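Local coordinates for protein porin (Acinetobacter baumannii AB307-0294, PDB 5DL7) that forms a calcium-binding beta-barrel in the bacterial outer membrane and probably lets small solutes through, as a porin of the OprD family, at residues A85-R90 and D99-D103; R47-Q51 and G92-V96; Y31-K37 and H404-R410. All coordinates share one frame. Numbering follows the deposited sequence.

Contact 1. Residues A85-R90 and D99-D103. With CA (calcium ion), chain C; CA (calcium ion), chain E.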
loop_
_atom_site.group_PDB
_atom_site.type_symbol
_atom_site.label_atom_id
_atom_site.label_comp_id
_atom_site.label_asym_id
_atom_site.label_seq_id
_atom_site.Cartn_x
_atom_site.Cartn_y
_atom_site.Cartn_z
ATOM N N ALA A 85 6.232 -20.954 13.663
ATOM C CA ALA A 85 5.403 -19.913 13.117
ATOM C C ALA A 85 3.942 -20.078 13.547
ATOM O O ALA A 85 3.188 -19.107 13.645
ATOM C CB ALA A 85 5.476 -20.015 11.576
ATOM N N ASP A 86 3.562 -21.350 13.793
ATOM C CA ASP A 86 2.121 -21.718 14.017
ATOM C C ASP A 86 1.622 -21.256 15.351
ATOM O O ASP A 86 0.413 -21.158 15.565
ATOM C CB ASP A 86 1.931 -23.249 13.922
ATOM C CG ASP A 86 2.464 -23.830 12.613
ATOM O OD1 ASP A 86 2.687 -23.100 11.616
ATOM O OD2 ASP A 86 2.599 -25.029 12.528
ATOM N N ASP A 87 2.501 -20.887 16.219
ATOM C CA ASP A 87 2.009 -20.310 17.488
ATOM C C ASP A 87 1.746 -18.818 17.545
ATOM O O ASP A 87 1.482 -18.282 18.650
ATOM C CB ASP A 87 2.993 -20.599 18.550
ATOM C CG ASP A 87 3.210 -22.070 18.762
ATOM O OD1 ASP A 87 2.189 -22.782 18.921
ATOM O OD2 ASP A 87 4.399 -22.428 18.825
ATOM N N TYR A 88 1.782 -18.137 16.400
ATOM C CA TYR A 88 1.587 -16.722 16.345
ATOM C C TYR A 88 0.461 -16.364 15.443
ATOM O O TYR A 88 0.122 -17.067 14.487
ATOM C CB TYR A 88 2.919 -16.069 15.863
ATOM C CG TYR A 88 4.051 -16.257 16.772
ATOM C CD1 TYR A 88 4.079 -15.643 17.966
ATOM C CD2 TYR A 88 5.027 -17.173 16.524
ATOM C CE1 TYR A 88 5.135 -15.866 18.847
ATOM C CE2 TYR A 88 6.010 -17.476 17.372
ATOM C CZ TYR A 88 6.077 -16.828 18.556
ATOM O OH TYR A 88 7.091 -17.119 19.403
ATOM N N ALA A 89 -0.099 -15.141 15.621
ATOM C CA ALA A 89 -1.094 -14.625 14.716
ATOM C C ALA A 89 -0.483 -14.318 13.284
ATOM O O ALA A 89 0.767 -14.304 13.125
ATOM C CB ALA A 89 -1.896 -13.471 15.183
ATOM N N ARG A 90 -1.349 -14.498 12.338
ATOM C CA ARG A 90 -0.997 -14.416 10.960
ATOM C C ARG A 90 -0.401 -13.015 10.705
ATOM O O ARG A 90 -0.960 -12.011 11.136
ATOM C CB ARG A 90 -2.056 -14.692 9.966
ATOM C CG ARG A 90 -3.215 -13.866 9.947
ATOM C CD ARG A 90 -4.243 -14.523 9.008
ATOM N NE ARG A 90 -3.996 -14.155 7.633
ATOM C CZ ARG A 90 -4.837 -13.415 6.865
ATOM N NH1 ARG A 90 -5.987 -12.917 7.349
ATOM N NH2 ARG A 90 -4.615 -13.218 5.564
ATOM N N ASP A 99 -6.222 -24.137 10.923
ATOM C CA ASP A 99 -5.664 -24.427 12.221
ATOM C C ASP A 99 -4.491 -23.533 12.695
ATOM O O ASP A 99 -3.809 -23.894 13.630
ATOM C CB ASP A 99 -5.261 -25.898 12.359
ATOM C CG ASP A 99 -4.109 -26.272 11.424
ATOM O OD1 ASP A 99 -3.659 -25.412 10.628
ATOM O OD2 ASP A 99 -3.763 -27.415 11.379
ATOM N N ASN A 100 -4.183 -22.519 11.900
ATOM C CA ASN A 100 -3.141 -21.518 12.161
ATOM C C ASN A 100 -1.755 -21.934 11.662
ATOM O O ASN A 100 -0.795 -21.143 11.841
ATOM C CB ASN A 100 -3.058 -21.084 13.624
ATOM C CG ASN A 100 -2.621 -19.626 13.737
ATOM O OD1 ASN A 100 -3.225 -18.800 13.128
ATOM N ND2 ASN A 100 -1.585 -19.372 14.471
ATOM N N SER A 101 -1.651 -23.167 11.126
ATOM C CA SER A 101 -0.364 -23.659 10.605
ATOM C C SER A 101 -0.102 -22.813 9.310
ATOM O O SER A 101 -0.992 -22.519 8.483
ATOM C CB SER A 101 -0.354 -25.215 10.353
ATOM O OG SER A 101 -1.332 -25.370 9.379
ATOM N N ARG A 102 1.189 -22.521 9.136
ATOM C CA ARG A 102 1.616 -21.893 7.847
ATOM C C ARG A 102 1.797 -22.951 6.772
ATOM O O ARG A 102 2.425 -23.947 7.060
ATOM C CB ARG A 102 3.003 -21.277 8.076
ATOM C CG ARG A 102 2.788 -19.882 8.635
ATOM C CD ARG A 102 2.025 -19.735 9.951
ATOM N NE ARG A 102 2.182 -18.347 10.479
ATOM C CZ ARG A 102 1.491 -17.834 11.509
ATOM N NH1 ARG A 102 0.517 -18.536 12.118
ATOM N NH2 ARG A 102 1.747 -16.609 12.007
ATOM N N ASP A 103 1.444 -22.618 5.550
ATOM C CA ASP A 103 2.073 -23.278 4.467
ATOM C C ASP A 103 3.563 -22.868 4.365
ATOM O O ASP A 103 3.815 -21.688 4.387
ATOM C CB ASP A 103 1.355 -22.906 3.205
ATOM C CG ASP A 103 -0.122 -23.527 3.119
ATOM O OD1 ASP A 103 -0.334 -24.604 3.784
ATOM O OD2 ASP A 103 -0.946 -22.941 2.426
HETATM CA CA CA C . -2.861 -24.587 2.968
HETATM CA CA CA E . 3.987 -25.445 8.250
HETATM O O HOH W 1 4.665 -23.751 10.017
HETATM O O HOH W 2 -3.715 -16.058 12.878
HETATM O O HOH W 3 -3.861 -22.510 2.580
HETATM O O HOH W 4 2.485 -26.778 7.361
#

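Contact 2. Residues R47-Q51 and G92-V96. With C8E ((hydroxyethyloxy)tri(ethyloxy)octane), chain K.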
loop_
_atom_site.group_PDB
_atom_site.type_symbol
_atom_site.label_atom_id
_atom_site.label_comp_id
_atom_site.label_asym_id
_atom_site.label_seq_id
_atom_site.Cartn_x
_atom_site.Cartn_y
_atom_site.Cartn_z
ATOM N N ARG A 47 3.401 -12.879 13.762
ATOM C CA ARG A 47 4.849 -12.972 13.503
ATOM C C ARG A 47 5.089 -13.973 12.399
ATOM O O ARG A 47 4.396 -14.978 12.348
ATOM C CB ARG A 47 5.611 -13.499 14.716
ATOM C CG ARG A 47 7.120 -13.466 14.728
ATOM C CD ARG A 47 7.721 -13.928 16.084
ATOM N NE ARG A 47 7.403 -12.946 17.063
ATOM C CZ ARG A 47 7.685 -13.004 18.408
ATOM N NH1 ARG A 47 8.178 -14.095 18.905
ATOM N NH2 ARG A 47 7.333 -12.044 19.213
ATOM N N ASP A 48 6.075 -13.665 11.555
ATOM C CA ASP A 48 6.551 -14.674 10.569
ATOM C C ASP A 48 7.927 -14.191 10.080
ATOM O O ASP A 48 8.333 -13.050 10.221
ATOM C CB ASP A 48 5.632 -14.822 9.337
ATOM C CG ASP A 48 4.460 -15.696 9.496
ATOM O OD1 ASP A 48 4.562 -16.907 9.787
ATOM O OD2 ASP A 48 3.236 -15.153 9.320
ATOM N N TRP A 49 8.668 -15.163 9.523
ATOM C CA TRP A 49 9.940 -14.865 8.948
ATOM C C TRP A 49 9.970 -15.661 7.615
ATOM O O TRP A 49 9.796 -16.896 7.583
ATOM C CB TRP A 49 11.060 -15.283 9.799
ATOM C CG TRP A 49 12.415 -14.857 9.321
ATOM C CD1 TRP A 49 12.735 -13.855 8.405
ATOM C CD2 TRP A 49 13.658 -15.485 9.657
ATOM N NE1 TRP A 49 14.074 -13.798 8.215
ATOM C CE2 TRP A 49 14.663 -14.826 8.906
ATOM C CE3 TRP A 49 14.006 -16.597 10.458
ATOM C CZ2 TRP A 49 16.025 -15.152 9.021
ATOM C CZ3 TRP A 49 15.303 -17.011 10.489
ATOM C CH2 TRP A 49 16.322 -16.306 9.765
ATOM N N ALA A 50 10.076 -14.906 6.510
ATOM C CA ALA A 50 9.956 -15.504 5.194
ATOM C C ALA A 50 10.924 -14.969 4.193
ATOM O O ALA A 50 11.503 -13.905 4.322
ATOM C CB ALA A 50 8.532 -15.270 4.596
ATOM N N GLN A 51 11.190 -15.818 3.164
ATOM C CA GLN A 51 12.037 -15.391 2.053
ATOM C C GLN A 51 11.363 -15.576 0.740
ATOM O O GLN A 51 10.644 -16.584 0.540
ATOM C CB GLN A 51 13.315 -16.334 2.090
ATOM C CG GLN A 51 14.267 -16.026 0.971
ATOM C CD GLN A 51 15.549 -15.804 1.629
ATOM O OE1 GLN A 51 16.050 -16.691 2.406
ATOM N NE2 GLN A 51 16.016 -14.613 1.488
ATOM N N GLY A 92 0.564 -12.128 7.327
ATOM C CA GLY A 92 0.439 -11.847 5.948
ATOM C C GLY A 92 1.608 -12.160 4.984
ATOM O O GLY A 92 1.540 -11.934 3.804
ATOM N N LEU A 93 2.722 -12.608 5.531
ATOM C CA LEU A 93 3.847 -12.964 4.748
ATOM C C LEU A 93 3.651 -14.355 4.094
ATOM O O LEU A 93 4.361 -14.723 3.220
ATOM C CB LEU A 93 5.169 -13.046 5.602
ATOM C CG LEU A 93 5.658 -11.694 6.164
ATOM C CD1 LEU A 93 6.987 -11.883 6.829
ATOM C CD2 LEU A 93 5.814 -10.650 5.051
ATOM N N LEU A 94 2.871 -15.215 4.787
ATOM C CA LEU A 94 2.744 -16.637 4.367
ATOM C C LEU A 94 1.204 -17.025 4.459
ATOM O O LEU A 94 0.462 -16.479 5.357
ATOM C CB LEU A 94 3.465 -17.536 5.335
ATOM C CG LEU A 94 5.019 -17.421 5.329
ATOM C CD1 LEU A 94 5.590 -18.050 6.587
ATOM C CD2 LEU A 94 5.565 -18.107 4.099
ATOM N N PRO A 95 0.789 -17.926 3.597
ATOM C CA PRO A 95 -0.594 -18.506 3.743
ATOM C C PRO A 95 -0.735 -19.200 5.064
ATOM O O PRO A 95 0.211 -19.875 5.605
ATOM C CB PRO A 95 -0.752 -19.398 2.544
ATOM C CG PRO A 95 0.441 -19.073 1.622
ATOM C CD PRO A 95 1.538 -18.664 2.571
ATOM N N VAL A 96 -1.898 -18.929 5.695
ATOM C CA VAL A 96 -2.143 -19.585 7.011
ATOM C C VAL A 96 -3.443 -20.411 6.912
ATOM O O VAL A 96 -4.434 -19.873 6.429
ATOM C CB VAL A 96 -2.306 -18.500 8.097
ATOM C CG1 VAL A 96 -2.680 -19.087 9.388
ATOM C CG2 VAL A 96 -0.911 -17.808 8.357
HETATM O O12 C8E K . 12.687 -15.673 14.626
HETATM C C13 C8E K . 13.840 -15.482 13.840
HETATM C C14 C8E K . 13.877 -14.059 13.309
HETATM O O15 C8E K . 15.142 -13.749 12.713
HETATM C C16 C8E K . 15.353 -12.348 12.410
HETATM C C17 C8E K . 16.034 -12.376 11.068
HETATM O O18 C8E K . 16.458 -11.106 10.575
HETATM C C19 C8E K . 16.271 -11.017 9.151
HETATM C C20 C8E K . 16.350 -9.600 8.592
HETATM O O21 C8E K . 15.407 -9.416 7.462
HETATM O O HOH W 5 1.335 -15.049 7.540
#

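Contact 3. Residues Y31-K37 and H404-R410. With CA (calcium ion), chain D.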
loop_
_atom_site.group_PDB
_atom_site.type_symbol
_atom_site.label_atom_id
_atom_site.label_comp_id
_atom_site.label_asym_id
_atom_site.label_seq_id
_atom_site.Cartn_x
_atom_site.Cartn_y
_atom_site.Cartn_z
ATOM N N TYR A 31 11.228 -10.180 7.951
ATOM C CA TYR A 31 10.768 -10.589 9.285
ATOM C C TYR A 31 9.727 -9.588 9.770
ATOM O O TYR A 31 9.959 -8.355 9.620
ATOM C CB TYR A 31 11.969 -10.485 10.253
ATOM C CG TYR A 31 11.618 -10.781 11.688
ATOM C CD1 TYR A 31 11.119 -12.051 12.044
ATOM C CD2 TYR A 31 11.633 -9.793 12.669
ATOM C CE1 TYR A 31 10.783 -12.345 13.366
ATOM C CE2 TYR A 31 11.259 -10.075 13.995
ATOM C CZ TYR A 31 10.862 -11.375 14.316
ATOM O OH TYR A 31 10.501 -11.662 15.599
ATOM N N PHE A 32 8.625 -10.091 10.281
ATOM C CA PHE A 32 7.478 -9.245 10.694
ATOM C C PHE A 32 7.098 -9.696 12.093
ATOM O O PHE A 32 6.928 -10.868 12.324
ATOM C CB PHE A 32 6.292 -9.495 9.762
ATOM C CG PHE A 32 5.034 -8.702 10.091
ATOM C CD1 PHE A 32 4.189 -9.108 11.132
ATOM C CD2 PHE A 32 4.684 -7.570 9.345
ATOM C CE1 PHE A 32 3.057 -8.402 11.456
ATOM C CE2 PHE A 32 3.518 -6.849 9.654
ATOM C CZ PHE A 32 2.732 -7.257 10.729
ATOM N N ASP A 33 7.087 -8.739 13.006
ATOM C CA ASP A 33 6.671 -9.088 14.412
ATOM C C ASP A 33 5.786 -7.963 14.882
ATOM O O ASP A 33 6.320 -6.905 15.281
ATOM C CB ASP A 33 7.923 -9.109 15.249
ATOM C CG ASP A 33 7.612 -9.340 16.821
ATOM O OD1 ASP A 33 6.634 -10.115 17.064
ATOM O OD2 ASP A 33 8.354 -8.722 17.708
ATOM N N ARG A 34 4.497 -8.198 15.059
ATOM C CA ARG A 34 3.618 -7.204 15.666
ATOM C C ARG A 34 3.298 -7.839 17.100
ATOM O O ARG A 34 2.506 -8.723 17.255
ATOM C CB ARG A 34 2.390 -7.026 14.846
ATOM C CG ARG A 34 1.331 -6.097 15.435
ATOM C CD ARG A 34 0.116 -5.908 14.627
ATOM N NE ARG A 34 0.458 -5.114 13.405
ATOM C CZ ARG A 34 -0.194 -5.117 12.272
ATOM N NH1 ARG A 34 -1.352 -5.711 12.124
ATOM N NH2 ARG A 34 0.135 -4.253 11.286
ATOM N N ASP A 35 3.998 -7.344 18.079
ATOM C CA ASP A 35 3.939 -7.938 19.439
ATOM C C ASP A 35 2.955 -7.167 20.188
ATOM O O ASP A 35 3.157 -6.041 20.714
ATOM C CB ASP A 35 5.289 -7.874 20.050
ATOM C CG ASP A 35 5.313 -8.604 21.393
ATOM O OD1 ASP A 35 4.250 -8.770 22.009
ATOM O OD2 ASP A 35 6.498 -8.903 21.707
ATOM N N TYR A 36 1.783 -7.796 20.356
ATOM C CA TYR A 36 0.652 -7.197 21.075
ATOM C C TYR A 36 0.984 -6.911 22.489
ATOM O O TYR A 36 1.563 -7.774 23.194
ATOM C CB TYR A 36 -0.557 -8.118 21.029
ATOM C CG TYR A 36 -0.933 -8.567 19.718
ATOM C CD1 TYR A 36 -1.274 -7.696 18.690
ATOM C CD2 TYR A 36 -0.977 -9.987 19.411
ATOM C CE1 TYR A 36 -1.713 -8.124 17.420
ATOM C CE2 TYR A 36 -1.364 -10.433 18.192
ATOM C CZ TYR A 36 -1.722 -9.484 17.144
ATOM O OH TYR A 36 -2.118 -10.021 15.975
ATOM N N LYS A 37 0.619 -5.732 22.998
ATOM C CA LYS A 37 0.849 -5.375 24.405
ATOM C C LYS A 37 0.022 -6.200 25.399
ATOM O O LYS A 37 0.578 -6.520 26.471
ATOM C CB LYS A 37 0.722 -3.896 24.666
ATOM C CG LYS A 37 1.830 -3.229 23.824
ATOM C CD LYS A 37 2.519 -1.930 24.300
ATOM C CE LYS A 37 1.806 -0.649 23.897
ATOM N NZ LYS A 37 2.102 0.288 25.094
ATOM N N HIS A 404 -4.701 -3.635 17.578
ATOM C CA HIS A 404 -4.462 -3.758 19.001
ATOM C C HIS A 404 -3.119 -3.048 19.357
ATOM O O HIS A 404 -2.248 -3.034 18.496
ATOM C CB HIS A 404 -4.278 -5.244 19.309
ATOM C CG HIS A 404 -5.500 -6.038 18.968
ATOM N ND1 HIS A 404 -6.411 -6.357 19.922
ATOM C CD2 HIS A 404 -5.902 -6.652 17.839
ATOM C CE1 HIS A 404 -7.422 -7.000 19.366
ATOM N NE2 HIS A 404 -7.174 -7.108 18.077
ATOM N N SER A 405 -3.018 -2.475 20.497
ATOM C CA SER A 405 -1.737 -1.880 21.023
ATOM C C SER A 405 -0.653 -2.909 20.783
ATOM O O SER A 405 -0.855 -4.113 21.127
ATOM C CB SER A 405 -1.865 -1.495 22.538
ATOM O OG SER A 405 -2.902 -0.545 22.683
ATOM N N ALA A 406 0.494 -2.471 20.253
ATOM C CA ALA A 406 1.533 -3.381 19.858
ATOM C C ALA A 406 2.832 -2.645 19.735
ATOM O O ALA A 406 2.879 -1.436 19.419
ATOM C CB ALA A 406 1.164 -4.083 18.557
ATOM N N ASN A 407 3.906 -3.367 19.831
ATOM C CA ASN A 407 5.206 -2.901 19.396
ATOM C C ASN A 407 5.589 -3.775 18.176
ATOM O O ASN A 407 5.691 -5.027 18.250
ATOM C CB ASN A 407 6.235 -3.130 20.477
ATOM C CG ASN A 407 6.022 -2.233 21.676
ATOM O OD1 ASN A 407 5.653 -1.121 21.584
ATOM N ND2 ASN A 407 6.322 -2.726 22.778
ATOM N N GLU A 408 5.671 -3.083 17.019
ATOM C CA GLU A 408 5.733 -3.776 15.722
ATOM C C GLU A 408 7.146 -3.533 15.152
ATOM O O GLU A 408 7.638 -2.358 15.194
ATOM C CB GLU A 408 4.663 -3.273 14.802
ATOM C CG GLU A 408 4.693 -3.844 13.414
ATOM C CD GLU A 408 3.473 -3.521 12.517
ATOM O OE1 GLU A 408 2.413 -3.217 13.088
ATOM O OE2 GLU A 408 3.644 -3.668 11.288
ATOM N N THR A 409 7.798 -4.574 14.645
ATOM C CA THR A 409 9.090 -4.472 14.035
ATOM C C THR A 409 8.961 -5.141 12.612
ATOM O O THR A 409 8.274 -6.134 12.458
ATOM C CB THR A 409 10.087 -5.375 14.822
ATOM O OG1 THR A 409 10.230 -4.817 16.122
ATOM C CG2 THR A 409 11.361 -5.373 14.108
ATOM N N ARG A 410 9.473 -4.504 11.588
ATOM C CA ARG A 410 9.598 -5.135 10.268
ATOM C C ARG A 410 11.075 -4.965 9.871
ATOM O O ARG A 410 11.637 -3.903 9.928
ATOM C CB ARG A 410 8.746 -4.440 9.161
ATOM C CG ARG A 410 7.270 -4.461 9.456
ATOM C CD ARG A 410 6.419 -3.731 8.348
ATOM N NE ARG A 410 5.045 -3.623 8.841
ATOM C CZ ARG A 410 4.061 -3.105 8.122
ATOM N NH1 ARG A 410 4.275 -2.722 6.896
ATOM N NH2 ARG A 410 2.941 -2.850 8.693
HETATM CA CA CA D . 2.834 -9.787 23.371
HETATM O O HOH W 6 8.240 -6.049 17.747
HETATM O O HOH W 7 4.029 -8.413 24.743
#

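Contact 1. Residues A85-R90 and D99-D103
Long loops without regular secondary structure often hold their shape by turning polar side chains inward onto backbone carbonyls, and residues 99-103, lying against 85-90, illustrate the principle. Asp99 sets the path of its own segment: its OD1 accepts from Ser101 N at 3.1 Å, an Asx turn, and from Ser101 OG at 2.6 Å. The amide of Asn100 reaches across, ND2 donating to Asp86 O and to Tyr88 O, each at 2.9 Å. Its other end, OD1, accepts a hydrogen bond from a water that in turn accepts from Arg90 N. At Ser101 the two backbones come closest, CA to CA of Asp86 at 4.6 Å, and Asp86 OD1 receives Arg102 N at 3.0 Å.

The side chain of Arg102 packs along Ala85 and Asp86 and brings its guanidinium to the carbonyls of Tyr88 and Ala89. Tyr88 O accepts from both NH1 (2.8 Å) and NH2 (3.0 Å) of Arg102, near the guanidinium plane, while Ala89 O takes a weak bond from NH2 at 2.7 Å; Ala85 O lies over one face of the group. Beyond this point the chain turns to metal: Arg102 O binds one calcium ion at 2.5 Å, and a water on that ion donates to Asp86 OD1, whereas Asp103 grips a second calcium through OD1 and OD2 at 2.7 and 2.6 Å. Asp104 and Asn97 contribute to these two sites respectively. Both segments belong to one loop of the OprD-family barrel, joining strands 66-79 and 105-117; Arg102 ties its two arms together and, through Asp48, to wall strand 46-58.

Contact 2. Residues R47-Q51 and G92-V96
Where a loop covers one face of a beta strand, the alternation of side chains decides which residues meet it, and strand residues 47-51 make a clear case. Arg47 points away from the loop and pairs with Asp33 on the neighbouring strand. Asp48 turns toward residues 92-96: its CB lies 4.1 Å from Leu93 CD1 and its OD1 3.6 Å from Leu94 CD1. A water links the polar parts, donating to Asp48 OD2 at 2.6 Å and to Leu94 O at 2.8 Å while accepting from Gly92 N at 3.0 Å; OD2 of Asp48 is also hydrogen-bonded to Ser91 OG, and its OD1 forms a salt bridge with Arg102 NE.

Trp49 faces the other way, its ring covered on one face by a detergent molecule whose C17 lies 3.4 Å from Trp49 CZ2, and its indole NE1 bonds to Asn29. Ala50 returns to the loop side, its small CB packing at 4.2 Å on Leu93 CB and 4.1 Å on Leu94 CD2. Detergent at Trp49 suggests the lipid-facing surface, so the loop probably lies on the inner side of the barrel wall. There Leu93 also packs on Phe30 and Phe32 of strand 22-36, and Leu94 on Tyr106 of strand 105-117.

Contact 3. Residues Y31-K37 and H404-R410
A buried carboxylate shared by two arginines forms the strongest polar feature here. Glu408 OE1 accepts from Arg34 NE at 2.7 Å, in a salt bridge across the strands, with a weaker bond from Arg34 NH2 at 3.1 Å; Glu408 OE2 takes Arg410 NE and NH2, both at 2.8 Å. The acid between them lets the two guanidinium groups approach to 4.1 Å, NH2 of Arg34 to NH2 of Arg410. Asp35 OD1 and Tyr36 O bind calcium at 2.2 and 2.4 Å; Asp39 and Thr44 also bind this ion.

Behind this network runs a regular antiparallel ladder, its axes 4.5 Å apart at 172°. Its hydrogen bonds run from Asp33 N to Thr409 O (2.9 Å), Thr409 N to Asp33 O (2.8 Å), and Asp35 N to Asn407 O and Asn407 N to Asp35 O (both 2.9 Å); Lys37 N extends the pattern to Ser405 O at 2.9 Å. On the face carrying Asp33 and Thr409, a water bonds to Asp33 OD2, Thr409 OG1 and Asn407 O; Asp33 OD1 pairs with Arg47.

On the face of Phe32, Arg34 and Tyr36, the Phe32 ring lies beside the carboxylate (CE2 to Glu408 OE2 3.6 Å), and Arg34 CG packs 3.7 Å from Ala406 CB. This seam joins the first barrel strand to the last, and balancing Glu408 with two arginines lets charged groups sit on that face of the closure.

In the fold
The three contacts touch one another, linking the barrel's closing seam to a calcium-bearing loop. Contact 3 joins contact 2 through neighbouring strands 22-36 and 46-58, their centres 14 Å apart: Arg47 NE meets Asp33 OD1 at 2.9 Å and Asp48 O lies 3.0 Å from Phe32 N. Contacts 1 and 2 have centres 9 Å apart; their segments alternate along the chain, and Arg102 NE bridges to Asp48 OD1 at 2.9 Å. Contacts 1 and 3, with centres 16 Å apart, touch where Ala89 CB lies 3.5 Å from Tyr36 OH. Contact 1 holds two of the calcium ions and contact 3 one.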